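Local coordinates for imidazolonepropionase (Unidentified, PDB 2Q09), which hydrolyses the ring carbon-nitrogen bond of imidazolone-5-propanoate to give N-formimidoyl-L-glutamate, the third step of histidine degradation, at residues T73-A78 with V138-G143; K153-A158 with T171-A176; S106-T111 with Y144-E149; T285-A290 with S315-P320; L68-T73 with V326-A331. One frame throughout, in Å; residues are numbered along the deposited sequence.

Interaction 1 (T73-A78 with V138-G143); sequences THLIFA and VEIKSG. With FE (Fe (III) ion), chain B.
T73 and H74 meet K141 where the first two parallel strands of the amidohydrolase TIM barrel, 63-73 and 135-141, end beside the metal. K141 N donates to T73 O at 3.0 Å, and its side chain runs past that residue. CB and CG pass T73 O, CG 3.2 Å from it. CD lies over one face of the H74 imidazole, a CH-pi contact 3.9 Å from the ring centroid. At CE the chain bends (chi4 -58°), and NZ forms a salt bridge with E139 OE2 through its syn lone pair; NZ also pairs with D212, and OE2 with K240 and, by a hydrogen bond, T172 OG1. E139 OE1 takes T73 N nearly head-on, while T73 OG1 donates to E139 O at 2.7 Å. Away from the metal, I140 packs its CD1 on L75 and its CG2 on I76 CD1. H74 is held at both nitrogens: NE2 binds the iron at 2.1 Å, and ND1 donates to a water, 2.7 Å away, that donates to S142 O.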
# COMPACT_ATOMS: atom_id res chain seq x y z
N THR A 73 -2.99 -0.19 -2.81
CA THR A 73 -3.22 -0.73 -4.14
C THR A 73 -4.68 -1.08 -4.40
O THR A 73 -5.47 -1.24 -3.47
CB THR A 73 -2.38 -2.00 -4.44
OG1 THR A 73 -3.10 -3.17 -4.03
CG2 THR A 73 -1.04 -1.95 -3.71
N HIS A 74 -5.01 -1.16 -5.69
CA HIS A 74 -6.33 -1.53 -6.18
C HIS A 74 -6.03 -2.65 -7.17
O HIS A 74 -6.62 -2.68 -8.24
CB HIS A 74 -6.99 -0.39 -6.99
CG HIS A 74 -7.15 0.91 -6.26
ND1 HIS A 74 -8.39 1.42 -5.94
CD2 HIS A 74 -6.25 1.86 -5.90
CE1 HIS A 74 -8.24 2.63 -5.42
NE2 HIS A 74 -6.96 2.92 -5.39
N LEU A 75 -5.14 -3.58 -6.83
CA LEU A 75 -4.76 -4.63 -7.78
C LEU A 75 -5.83 -5.64 -8.16
O LEU A 75 -5.63 -6.41 -9.11
CB LEU A 75 -3.49 -5.35 -7.30
CG LEU A 75 -3.51 -6.26 -6.07
CD1 LEU A 75 -4.09 -7.63 -6.43
CD2 LEU A 75 -2.06 -6.42 -5.57
N ILE A 76 -6.95 -5.66 -7.45
CA ILE A 76 -8.03 -6.58 -7.78
C ILE A 76 -9.02 -5.87 -8.71
O ILE A 76 -9.64 -4.88 -8.33
CB ILE A 76 -8.79 -7.04 -6.52
CG1 ILE A 76 -7.94 -8.07 -5.76
CG2 ILE A 76 -10.16 -7.64 -6.91
CD1 ILE A 76 -8.61 -8.58 -4.47
N PHE A 77 -9.16 -6.39 -9.93
CA PHE A 77 -10.08 -5.78 -10.88
C PHE A 77 -10.14 -6.60 -12.15
O PHE A 77 -9.24 -7.41 -12.42
CB PHE A 77 -9.62 -4.36 -11.22
CG PHE A 77 -8.27 -4.30 -11.89
CD1 PHE A 77 -8.17 -4.52 -13.26
CD2 PHE A 77 -7.12 -4.07 -11.16
CE1 PHE A 77 -6.93 -4.51 -13.89
CE2 PHE A 77 -5.86 -4.06 -11.78
CZ PHE A 77 -5.77 -4.28 -13.15
N ALA A 78 -11.22 -6.40 -12.91
CA ALA A 78 -11.39 -7.09 -14.19
C ALA A 78 -11.44 -6.04 -15.29
O ALA A 78 -11.48 -4.84 -15.01
CB ALA A 78 -12.69 -7.91 -14.19
N VAL A 138 1.07 -6.47 1.35
CA VAL A 138 0.41 -5.60 0.38
C VAL A 138 -1.00 -5.27 0.86
O VAL A 138 -1.67 -6.11 1.44
CB VAL A 138 0.34 -6.26 -1.03
CG1 VAL A 138 -0.43 -7.58 -0.96
CG2 VAL A 138 -0.34 -5.31 -2.01
N GLU A 139 -1.42 -4.02 0.64
CA GLU A 139 -2.76 -3.58 1.01
C GLU A 139 -3.59 -3.59 -0.28
O GLU A 139 -3.15 -3.07 -1.31
CB GLU A 139 -2.72 -2.17 1.58
CG GLU A 139 -4.08 -1.66 2.09
CD GLU A 139 -4.72 -0.63 1.16
OE1 GLU A 139 -4.36 -0.57 -0.04
OE2 GLU A 139 -5.59 0.13 1.64
N ILE A 140 -4.77 -4.19 -0.22
CA ILE A 140 -5.65 -4.27 -1.38
C ILE A 140 -7.02 -3.70 -1.04
O ILE A 140 -7.64 -4.08 -0.04
CB ILE A 140 -5.79 -5.73 -1.86
CG1 ILE A 140 -4.41 -6.30 -2.20
CG2 ILE A 140 -6.71 -5.79 -3.08
CD1 ILE A 140 -4.43 -7.78 -2.61
N LYS A 141 -7.50 -2.78 -1.87
CA LYS A 141 -8.79 -2.15 -1.64
C LYS A 141 -9.90 -2.75 -2.49
O LYS A 141 -9.64 -3.43 -3.49
CB LYS A 141 -8.70 -0.66 -1.97
CG LYS A 141 -7.52 0.06 -1.33
CD LYS A 141 -7.31 1.44 -1.95
CE LYS A 141 -6.04 2.10 -1.41
NZ LYS A 141 -6.09 2.23 0.08
N SER A 142 -11.14 -2.52 -2.07
CA SER A 142 -12.29 -2.96 -2.84
C SER A 142 -12.55 -1.70 -3.67
O SER A 142 -11.60 -1.07 -4.13
CB SER A 142 -13.47 -3.29 -1.91
OG SER A 142 -13.85 -2.19 -1.10
N GLY A 143 -13.80 -1.31 -3.87
CA GLY A 143 -14.04 -0.08 -4.62
C GLY A 143 -14.41 -0.18 -6.09
O GLY A 143 -14.70 0.84 -6.71
FE FE B . -5.83 4.62 -5.01
O HOH W 1 -10.84 0.42 -6.38
O HOH W 2 -11.22 -4.35 -6.08
O HOH W 3 -5.60 6.35 -6.72

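Interaction 2 (K153-A158 with T171-A176); sequences KMLRVA and TTLLAA
L155 and A158 on helix 148-164 face T171 on strand 168-176, the segment axes running nearly antiparallel (167°) with a closest approach of 8.8 Å. No hydrogen bond joins the two segments; aliphatic carbons make the contact, one resting on a backbone carbonyl. L155 forks over the strand. Its CD1 meets L173 CD1 at 4.0 Å, the side chains crossing at about a right angle, and its CD2 rests 3.8 Å from T172 O, with T171 CB close by. One turn further along the helix, A158 CB touches T171 CG2 at 3.6 Å. T171 holds that methyl beside its backbone N and anti to the carbonyl carbon, while OG1 is bonded to L207 O. T172 points the other way, and its OG1 bonds E139 inside the barrel. L173 also reaches I198 and I199 of helix 187-204. A strand with one face on its covering helix and the next residue turned inward is the arrangement of a TIM barrel, here in the beta-alpha-beta unit 135-141, 148-164, 168-176.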
# COMPACT_ATOMS: atom_id res chain seq x y z
N LYS A 153 -17.09 -9.30 -2.31
CA LYS A 153 -16.51 -10.30 -3.22
C LYS A 153 -15.03 -9.96 -3.40
O LYS A 153 -14.18 -10.84 -3.39
CB LYS A 153 -17.23 -10.24 -4.57
CG LYS A 153 -16.59 -11.06 -5.67
CD LYS A 153 -17.45 -11.09 -6.94
CE LYS A 153 -17.58 -9.72 -7.58
NZ LYS A 153 -18.39 -9.78 -8.84
N MSE A 154 -14.74 -8.68 -3.57
CA MSE A 154 -13.36 -8.25 -3.74
C MSE A 154 -12.54 -8.51 -2.48
O MSE A 154 -11.41 -8.98 -2.56
CB MSE A 154 -13.32 -6.77 -4.11
CG MSE A 154 -13.94 -6.52 -5.50
SE MSE A 154 -13.96 -4.67 -5.98
CE MSE A 154 -15.18 -4.02 -4.69
N LEU A 155 -13.13 -8.22 -1.33
CA LEU A 155 -12.43 -8.45 -0.07
C LEU A 155 -12.15 -9.93 0.12
O LEU A 155 -11.11 -10.31 0.66
CB LEU A 155 -13.25 -7.91 1.11
CG LEU A 155 -13.59 -6.42 1.06
CD1 LEU A 155 -14.39 -6.04 2.30
CD2 LEU A 155 -12.31 -5.58 0.99
N ARG A 156 -13.08 -10.78 -0.32
CA ARG A 156 -12.86 -12.22 -0.20
C ARG A 156 -11.72 -12.66 -1.10
O ARG A 156 -10.93 -13.52 -0.73
CB ARG A 156 -14.14 -12.99 -0.54
CG ARG A 156 -15.19 -12.95 0.59
CD ARG A 156 -16.24 -14.04 0.41
NE ARG A 156 -17.10 -13.79 -0.74
CZ ARG A 156 -18.16 -12.99 -0.73
NH1 ARG A 156 -18.50 -12.35 0.38
NH2 ARG A 156 -18.87 -12.83 -1.83
N VAL A 157 -11.64 -12.10 -2.30
CA VAL A 157 -10.56 -12.46 -3.21
C VAL A 157 -9.23 -12.04 -2.58
O VAL A 157 -8.24 -12.76 -2.68
CB VAL A 157 -10.70 -11.74 -4.58
CG1 VAL A 157 -9.42 -11.93 -5.41
CG2 VAL A 157 -11.89 -12.31 -5.35
N ALA A 158 -9.23 -10.88 -1.92
CA ALA A 158 -8.01 -10.40 -1.27
C ALA A 158 -7.56 -11.40 -0.20
O ALA A 158 -6.39 -11.77 -0.15
CB ALA A 158 -8.26 -9.03 -0.66
N THR A 171 -6.71 -5.80 4.01
CA THR A 171 -7.83 -5.42 3.16
C THR A 171 -8.42 -4.08 3.56
O THR A 171 -8.41 -3.72 4.74
CB THR A 171 -8.96 -6.47 3.22
OG1 THR A 171 -9.41 -6.61 4.58
CG2 THR A 171 -8.44 -7.82 2.72
N THR A 172 -8.94 -3.37 2.58
CA THR A 172 -9.52 -2.07 2.83
C THR A 172 -10.81 -1.90 2.04
O THR A 172 -10.83 -2.06 0.82
CB THR A 172 -8.54 -0.94 2.45
OG1 THR A 172 -7.34 -1.06 3.23
CG2 THR A 172 -9.17 0.42 2.73
N LEU A 173 -11.89 -1.58 2.75
CA LEU A 173 -13.18 -1.38 2.12
C LEU A 173 -13.24 0.02 1.51
O LEU A 173 -13.20 1.01 2.22
CB LEU A 173 -14.30 -1.52 3.15
CG LEU A 173 -15.71 -1.31 2.59
CD1 LEU A 173 -16.06 -2.45 1.66
CD2 LEU A 173 -16.71 -1.24 3.75
N LEU A 174 -13.34 0.08 0.18
CA LEU A 174 -13.40 1.36 -0.51
C LEU A 174 -14.69 1.47 -1.32
O LEU A 174 -14.67 1.74 -2.51
CB LEU A 174 -12.19 1.51 -1.44
CG LEU A 174 -12.05 2.82 -2.22
CD1 LEU A 174 -11.82 3.98 -1.26
CD2 LEU A 174 -10.89 2.71 -3.19
N ALA A 175 -15.82 1.24 -0.66
CA ALA A 175 -17.12 1.32 -1.33
C ALA A 175 -17.40 2.76 -1.72
O ALA A 175 -18.13 3.02 -2.68
CB ALA A 175 -18.22 0.79 -0.40
N ALA A 176 -16.82 3.70 -0.99
CA ALA A 176 -17.00 5.12 -1.28
C ALA A 176 -15.94 5.61 -2.27
O ALA A 176 -15.33 6.66 -2.08
CB ALA A 176 -16.94 5.93 0.02

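Interaction 3 (S106-T111 with Y144-E149); sequences STVRAT and YGLTLE. With DI6 (3-[(4S)-2,5-dioxoimidazolidin-4-yl]propanoic acid), chain C.
T107, V108 and T111, on one side of helix 104-113, pack against Y144 and the turn that follows it. The aromatic part is a CH-pi contact: T107 CG2 sits over one face of the Y144 ring, 3.7 Å from its centroid and 16° off the normal. T107 turns CG2 anti to its backbone N (chi1 -65° for OG1), and OG1 bonds R81. Around the Y144 carbonyl the contacts come from carbon atoms: V108 CA approaches Y144 O at 3.3 Å as a CA-H...O contact, and T111 CB comes within 3.4 Å of the same oxygen. Apolar packing adds V108 CG2 against L146 CD1 at 4.0 Å, the side chains crossing at about a right angle. Within the helix, T111 N and T111 OG1 reach T107 O from opposite faces of its carbonyl plane. Polar contact with the ligand comes from Y144 OH, which donates to O9 of the inhibitor carboxylate at 2.7 Å. A phenylalanine in place of Y144 would probably keep the ring under T107 but leave O9 without this hydrogen bond. R81, hydrogen-bonded to T107 OG1, also bonds the inhibitor, so the helix backs two residues of the inhibitor pocket, Y144 and R81.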
# COMPACT_ATOMS: atom_id res chain seq x y z
N SER A 106 -16.46 1.61 -16.39
CA SER A 106 -16.24 0.39 -17.16
C SER A 106 -15.53 -0.65 -16.30
O SER A 106 -15.80 -1.85 -16.40
CB SER A 106 -15.44 0.67 -18.45
OG SER A 106 -14.12 1.09 -18.18
N THR A 107 -14.63 -0.21 -15.43
CA THR A 107 -13.93 -1.15 -14.56
C THR A 107 -14.94 -1.74 -13.57
O THR A 107 -14.88 -2.91 -13.20
CB THR A 107 -12.79 -0.47 -13.78
OG1 THR A 107 -11.78 -0.02 -14.69
CG2 THR A 107 -12.17 -1.46 -12.81
N VAL A 108 -15.87 -0.90 -13.12
CA VAL A 108 -16.90 -1.36 -12.19
C VAL A 108 -17.79 -2.42 -12.83
O VAL A 108 -18.07 -3.47 -12.24
CB VAL A 108 -17.77 -0.18 -11.71
CG1 VAL A 108 -18.94 -0.70 -10.87
CG2 VAL A 108 -16.93 0.78 -10.89
N ARG A 109 -18.23 -2.17 -14.06
CA ARG A 109 -19.08 -3.13 -14.74
C ARG A 109 -18.33 -4.44 -14.99
O ARG A 109 -18.87 -5.53 -14.77
CB ARG A 109 -19.59 -2.56 -16.07
CG ARG A 109 -20.47 -1.32 -15.90
CD ARG A 109 -21.11 -0.93 -17.22
NE ARG A 109 -21.81 0.36 -17.18
CZ ARG A 109 -22.78 0.67 -16.33
NH1 ARG A 109 -23.18 -0.20 -15.42
NH2 ARG A 109 -23.35 1.87 -16.40
N ALA A 110 -17.09 -4.34 -15.45
CA ALA A 110 -16.30 -5.53 -15.71
C ALA A 110 -16.05 -6.32 -14.42
O ALA A 110 -16.10 -7.55 -14.42
CB ALA A 110 -14.96 -5.14 -16.35
N THR A 111 -15.79 -5.60 -13.33
CA THR A 111 -15.51 -6.27 -12.06
C THR A 111 -16.77 -6.88 -11.44
O THR A 111 -16.71 -7.97 -10.87
CB THR A 111 -14.83 -5.30 -11.06
OG1 THR A 111 -13.61 -4.81 -11.64
CG2 THR A 111 -14.49 -6.00 -9.75
N TYR A 144 -14.39 -1.37 -6.66
CA TYR A 144 -14.78 -1.53 -8.06
C TYR A 144 -16.05 -2.39 -8.15
O TYR A 144 -16.41 -2.85 -9.24
CB TYR A 144 -13.65 -2.18 -8.87
CG TYR A 144 -12.47 -1.25 -9.11
CD1 TYR A 144 -12.66 0.04 -9.59
CD2 TYR A 144 -11.16 -1.67 -8.87
CE1 TYR A 144 -11.59 0.90 -9.83
CE2 TYR A 144 -10.07 -0.82 -9.11
CZ TYR A 144 -10.30 0.46 -9.59
OH TYR A 144 -9.23 1.29 -9.84
N GLY A 145 -16.71 -2.58 -7.01
CA GLY A 145 -17.93 -3.37 -6.97
C GLY A 145 -19.13 -2.45 -6.89
O GLY A 145 -20.08 -2.58 -7.66
N LEU A 146 -19.09 -1.52 -5.95
CA LEU A 146 -20.16 -0.55 -5.74
C LEU A 146 -21.56 -1.16 -5.54
O LEU A 146 -22.58 -0.62 -6.02
CB LEU A 146 -20.16 0.47 -6.88
CG LEU A 146 -18.82 1.23 -7.02
CD1 LEU A 146 -19.01 2.44 -7.94
CD2 LEU A 146 -18.33 1.71 -5.65
N THR A 147 -21.59 -2.30 -4.85
CA THR A 147 -22.82 -3.00 -4.46
C THR A 147 -22.32 -3.75 -3.23
O THR A 147 -21.12 -3.97 -3.11
CB THR A 147 -23.31 -4.05 -5.49
OG1 THR A 147 -22.48 -5.21 -5.44
CG2 THR A 147 -23.31 -3.46 -6.91
N LEU A 148 -23.21 -4.13 -2.33
CA LEU A 148 -22.75 -4.85 -1.14
C LEU A 148 -22.05 -6.15 -1.51
O LEU A 148 -20.91 -6.38 -1.09
CB LEU A 148 -23.93 -5.14 -0.20
CG LEU A 148 -23.56 -5.74 1.17
CD1 LEU A 148 -24.69 -5.47 2.16
CD2 LEU A 148 -23.30 -7.25 1.04
N GLU A 149 -22.71 -7.00 -2.29
CA GLU A 149 -22.12 -8.28 -2.66
C GLU A 149 -20.80 -8.17 -3.43
O GLU A 149 -19.87 -8.93 -3.20
CB GLU A 149 -23.10 -9.12 -3.49
CG GLU A 149 -24.31 -9.60 -2.71
CD GLU A 149 -25.46 -8.60 -2.72
OE1 GLU A 149 -25.23 -7.41 -3.05
OE2 GLU A 149 -26.59 -9.01 -2.39
N1 DI6 C . -7.93 8.17 -7.45
C2 DI6 C . -7.26 7.55 -8.44
O2 DI6 C . -6.34 8.00 -9.10
C3 DI6 C . -7.89 6.14 -8.56
N4 DI6 C . -8.94 6.18 -7.51
C5 DI6 C . -8.89 7.39 -6.92
O5 DI6 C . -9.62 7.74 -6.01
C6 DI6 C . -8.46 5.91 -9.95
C7 DI6 C . -9.10 4.53 -10.11
C8 DI6 C . -9.69 4.24 -11.50
O9 DI6 C . -9.92 3.05 -11.79
O10 DI6 C . -9.91 5.18 -12.30

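Interaction 4 (T285-A290 with S315-P320); sequences TLLPTA and SSDINP. With FE (Fe (III) ion), chain B; DI6 (3-[(4S)-2,5-dioxoimidazolidin-4-yl]propanoic acid), chain C.
Side-chain packing and one backbone hydrogen bond join L287 and its neighbours to loop 315-317, a buried contact at the mouth of the barrel. S315 N donates to L286 O at 3.2 Å, nearly along the C=O axis. A water takes T289 N and donates to S315 O, bridging helix 288-293 to the loop. L287 CD2 touches S315 CB and D317 CB, 3.7 Å from the latter. In the TIM barrel the first segment ends the seventh strand and starts helix 288-293; the second follows the eighth, 312-314, and holds D317, the metal-binding aspartate of amidohydrolases. Its OD1 binds the iron at 2.3 Å; OD2 lies 3.5 Å from A290 CB and accepts from the metal-bound water at 2.6 Å. N319 ND2 donates to D317 O at 2.8 Å, and its OD1 bonds T322 N. An alanine at N319 would probably leave D317 O and T322 N without these partners and open a gap beside the inhibitor. There, N319 OD1 lies 3.5 Å from inhibitor C7.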
# COMPACT_ATOMS: atom_id res chain seq x y z
N THR A 285 0.77 9.32 2.48
CA THR A 285 1.18 8.37 1.46
C THR A 285 1.28 9.02 0.08
O THR A 285 0.31 9.55 -0.45
CB THR A 285 0.20 7.18 1.39
OG1 THR A 285 0.17 6.52 2.67
CG2 THR A 285 0.68 6.16 0.34
N LEU A 286 2.48 8.98 -0.48
CA LEU A 286 2.73 9.55 -1.80
C LEU A 286 2.50 8.50 -2.87
O LEU A 286 2.94 7.35 -2.73
CB LEU A 286 4.17 10.07 -1.86
CG LEU A 286 4.50 11.12 -0.78
CD1 LEU A 286 5.97 11.50 -0.87
CD2 LEU A 286 3.61 12.35 -0.97
N LEU A 287 1.82 8.89 -3.94
CA LEU A 287 1.50 7.98 -5.03
C LEU A 287 2.01 8.62 -6.32
O LEU A 287 1.23 9.18 -7.10
CB LEU A 287 -0.02 7.77 -5.08
CG LEU A 287 -0.57 7.23 -3.75
CD1 LEU A 287 -2.09 7.24 -3.79
CD2 LEU A 287 -0.07 5.81 -3.50
N PRO A 288 3.33 8.57 -6.53
CA PRO A 288 4.01 9.15 -7.70
C PRO A 288 3.60 8.60 -9.06
O PRO A 288 3.60 9.33 -10.05
CB PRO A 288 5.49 8.88 -7.40
CG PRO A 288 5.44 7.57 -6.67
CD PRO A 288 4.27 7.78 -5.72
N THR A 289 3.24 7.33 -9.11
CA THR A 289 2.85 6.71 -10.38
C THR A 289 1.56 7.29 -10.95
O THR A 289 1.46 7.49 -12.17
CB THR A 289 2.70 5.18 -10.22
OG1 THR A 289 3.94 4.65 -9.75
CG2 THR A 289 2.36 4.54 -11.55
N ALA A 290 0.59 7.58 -10.09
CA ALA A 290 -0.67 8.17 -10.54
C ALA A 290 -0.39 9.60 -11.01
O ALA A 290 -1.01 10.10 -11.95
CB ALA A 290 -1.69 8.18 -9.39
N SER A 315 3.85 4.35 -2.31
CA SER A 315 3.13 3.17 -2.76
C SER A 315 2.87 3.22 -4.27
O SER A 315 2.90 4.29 -4.87
CB SER A 315 1.81 3.04 -2.00
OG SER A 315 1.13 1.85 -2.37
N SER A 316 2.59 2.06 -4.86
CA SER A 316 2.35 1.94 -6.30
C SER A 316 0.96 2.39 -6.79
O SER A 316 0.80 2.76 -7.96
CB SER A 316 2.56 0.49 -6.73
OG SER A 316 1.57 -0.35 -6.14
N ASP A 317 -0.02 2.36 -5.89
CA ASP A 317 -1.39 2.73 -6.23
C ASP A 317 -1.87 1.93 -7.45
O ASP A 317 -2.67 2.41 -8.24
CB ASP A 317 -1.51 4.23 -6.53
CG ASP A 317 -2.96 4.69 -6.70
OD1 ASP A 317 -3.84 4.10 -6.04
OD2 ASP A 317 -3.21 5.64 -7.48
N ILE A 318 -1.37 0.70 -7.58
CA ILE A 318 -1.76 -0.16 -8.72
C ILE A 318 -3.26 -0.11 -8.96
O ILE A 318 -4.04 -0.49 -8.09
CB ILE A 318 -1.39 -1.64 -8.49
CG1 ILE A 318 0.12 -1.80 -8.37
CG2 ILE A 318 -1.92 -2.50 -9.65
CD1 ILE A 318 0.55 -3.22 -7.99
N ASN A 319 -3.67 0.35 -10.14
CA ASN A 319 -5.08 0.41 -10.47
C ASN A 319 -5.20 0.59 -11.98
O ASN A 319 -4.36 1.24 -12.62
CB ASN A 319 -5.77 1.54 -9.70
CG ASN A 319 -5.56 2.90 -10.32
OD1 ASN A 319 -6.13 3.22 -11.37
ND2 ASN A 319 -4.73 3.71 -9.67
N PRO A 320 -6.26 -0.01 -12.57
CA PRO A 320 -6.51 0.04 -14.01
C PRO A 320 -6.77 1.41 -14.63
O PRO A 320 -6.66 1.56 -15.85
CB PRO A 320 -7.71 -0.89 -14.17
CG PRO A 320 -8.49 -0.61 -12.95
CD PRO A 320 -7.41 -0.60 -11.86
FE FE B . -5.83 4.62 -5.01
N1 DI6 C . -7.93 8.17 -7.45
C2 DI6 C . -7.26 7.55 -8.44
O2 DI6 C . -6.34 8.00 -9.10
C3 DI6 C . -7.89 6.14 -8.56
N4 DI6 C . -8.94 6.18 -7.51
C5 DI6 C . -8.89 7.39 -6.92
O5 DI6 C . -9.62 7.74 -6.01
C6 DI6 C . -8.46 5.91 -9.95
C7 DI6 C . -9.10 4.53 -10.11
C8 DI6 C . -9.69 4.24 -11.50
O9 DI6 C . -9.92 3.05 -11.79
O10 DI6 C . -9.91 5.18 -12.30
O HOH W 4 1.97 5.57 -7.10
O HOH W 3 -5.60 6.35 -6.72

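Interaction 5 (L68-T73 with V326-A331); sequences LIDCHT and VSLRMA. With FE (Fe (III) ion), chain B.
D70 and L328 bring the two backbones closest, their CA atoms 6.5 Å apart, and no hydrogen bond passes between segment 68-73, on strand 63-73, and the start of helix 328-339. The contact rests on the two methyl branches of L328. CD1 lies 3.5 Å from D70 OD2, and CD2 touches I69 O and L68 CB, 3.9 Å from the latter. L328 points its CB toward the strand, with CG anti to its backbone N (chi1 173°); the D70 and L328 side chains run past one another, pointing opposite ways. In the TIM barrel, helix 328-339 follows the eighth strand and here packs on the first, near where these two strands close the cylinder in this fold. L328 also touches V135 of the second strand. The carboxylate of D70 is buried, yet both oxygens are bonded: OD2 to S315 OG and OD1 to S316 OG, the serines before D317. The N-cap S327 accepts at OG from M330 N at 3.1 Å, while E133 bonds both S327 OG and L328 N. Two residues beyond D70, H72 NE2 binds the iron at 2.2 Å, and its ND1 is hydrogen-bonded to D264 OD1.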
# COMPACT_ATOMS: atom_id res chain seq x y z
N LEU A 68 9.55 -5.53 1.81
CA LEU A 68 8.93 -4.28 1.37
C LEU A 68 7.42 -4.33 1.57
O LEU A 68 6.81 -5.40 1.58
CB LEU A 68 9.27 -4.01 -0.10
CG LEU A 68 10.76 -4.09 -0.47
CD1 LEU A 68 10.93 -3.65 -1.92
CD2 LEU A 68 11.60 -3.21 0.46
N ILE A 69 6.84 -3.15 1.75
CA ILE A 69 5.41 -3.02 1.98
C ILE A 69 4.78 -2.02 1.01
O ILE A 69 5.23 -0.87 0.93
CB ILE A 69 5.16 -2.56 3.43
CG1 ILE A 69 5.83 -3.54 4.40
CG2 ILE A 69 3.67 -2.44 3.73
CD1 ILE A 69 5.81 -3.10 5.85
N ASP A 70 3.73 -2.45 0.30
CA ASP A 70 3.00 -1.60 -0.66
C ASP A 70 1.65 -1.36 0.02
O ASP A 70 0.74 -2.19 -0.05
CB ASP A 70 2.81 -2.36 -1.98
CG ASP A 70 2.52 -1.44 -3.15
OD1 ASP A 70 2.40 -1.96 -4.28
OD2 ASP A 70 2.43 -0.21 -2.96
N CYS A 71 1.53 -0.21 0.68
CA CYS A 71 0.34 0.10 1.47
C CYS A 71 -0.87 0.74 0.79
O CYS A 71 -1.80 1.16 1.48
CB CYS A 71 0.75 0.98 2.66
SG CYS A 71 1.39 2.65 2.20
N HIS A 72 -0.88 0.79 -0.54
CA HIS A 72 -2.01 1.39 -1.24
C HIS A 72 -2.17 0.84 -2.65
O HIS A 72 -1.53 1.32 -3.58
CB HIS A 72 -1.82 2.91 -1.29
CG HIS A 72 -2.93 3.65 -1.96
ND1 HIS A 72 -3.56 4.73 -1.38
CD2 HIS A 72 -3.51 3.50 -3.18
CE1 HIS A 72 -4.48 5.21 -2.21
NE2 HIS A 72 -4.46 4.48 -3.31
N THR A 73 -2.99 -0.19 -2.81
CA THR A 73 -3.22 -0.73 -4.14
C THR A 73 -4.68 -1.08 -4.40
O THR A 73 -5.47 -1.24 -3.47
CB THR A 73 -2.38 -2.00 -4.44
OG1 THR A 73 -3.10 -3.17 -4.03
CG2 THR A 73 -1.04 -1.95 -3.71
N VAL A 326 2.48 -2.33 -12.27
CA VAL A 326 2.66 -3.28 -11.18
C VAL A 326 4.11 -3.36 -10.76
O VAL A 326 4.82 -4.31 -11.09
CB VAL A 326 2.16 -4.67 -11.60
CG1 VAL A 326 2.25 -5.63 -10.42
CG2 VAL A 326 0.72 -4.56 -12.10
N SER A 327 4.54 -2.35 -10.02
CA SER A 327 5.91 -2.28 -9.54
C SER A 327 5.99 -1.30 -8.38
O SER A 327 5.64 -0.12 -8.52
CB SER A 327 6.84 -1.82 -10.66
OG SER A 327 8.18 -1.73 -10.19
N LEU A 328 6.45 -1.77 -7.22
CA LEU A 328 6.60 -0.89 -6.08
C LEU A 328 7.91 -0.13 -6.25
O LEU A 328 8.00 1.06 -5.96
CB LEU A 328 6.65 -1.68 -4.76
CG LEU A 328 6.99 -0.82 -3.53
CD1 LEU A 328 5.92 0.25 -3.34
CD2 LEU A 328 7.07 -1.71 -2.29
N ARG A 329 8.93 -0.83 -6.72
CA ARG A 329 10.23 -0.20 -6.92
C ARG A 329 10.21 0.92 -7.95
O ARG A 329 10.94 1.90 -7.80
CB ARG A 329 11.29 -1.26 -7.25
CG ARG A 329 11.57 -2.15 -6.04
CD ARG A 329 12.61 -3.23 -6.31
NE ARG A 329 13.92 -2.66 -6.57
CZ ARG A 329 15.01 -3.39 -6.80
NH1 ARG A 329 14.92 -4.72 -6.79
NH2 ARG A 329 16.17 -2.82 -7.05
N MSE A 330 9.37 0.80 -8.97
CA MSE A 330 9.28 1.85 -9.98
C MSE A 330 8.70 3.07 -9.26
O MSE A 330 9.08 4.22 -9.52
CB MSE A 330 8.34 1.44 -11.12
CG MSE A 330 8.23 2.45 -12.25
SE MSE A 330 9.90 2.60 -13.27
CE MSE A 330 10.42 4.39 -12.75
N ALA A 331 7.79 2.82 -8.32
CA ALA A 331 7.18 3.90 -7.56
C ALA A 331 8.23 4.61 -6.71
O ALA A 331 8.20 5.83 -6.54
CB ALA A 331 6.06 3.36 -6.67
FE FE B . -5.83 4.62 -5.01
O HOH W 3 -5.60 6.35 -6.72

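From the N terminus, 68-73 opens interaction 5, the longest loop, closed only at 326-331, where the helix after the eighth strand returns to the first; the other four lie within it. T73 ends one segment of interaction 5 and starts one of interaction 1, which closes at 138-143 on the second strand. Interaction 3 opens at 106-111, inside that loop, and closes just past it at 144-149, so interactions 1 and 3 cross. Interaction 2 then closes a short loop between helix 148-164 and the third strand, and interaction 4 another between the ends of strands seven and eight. Interactions 1, 4 and 5 meet at the iron; interactions 3 and 4 meet at the inhibitor.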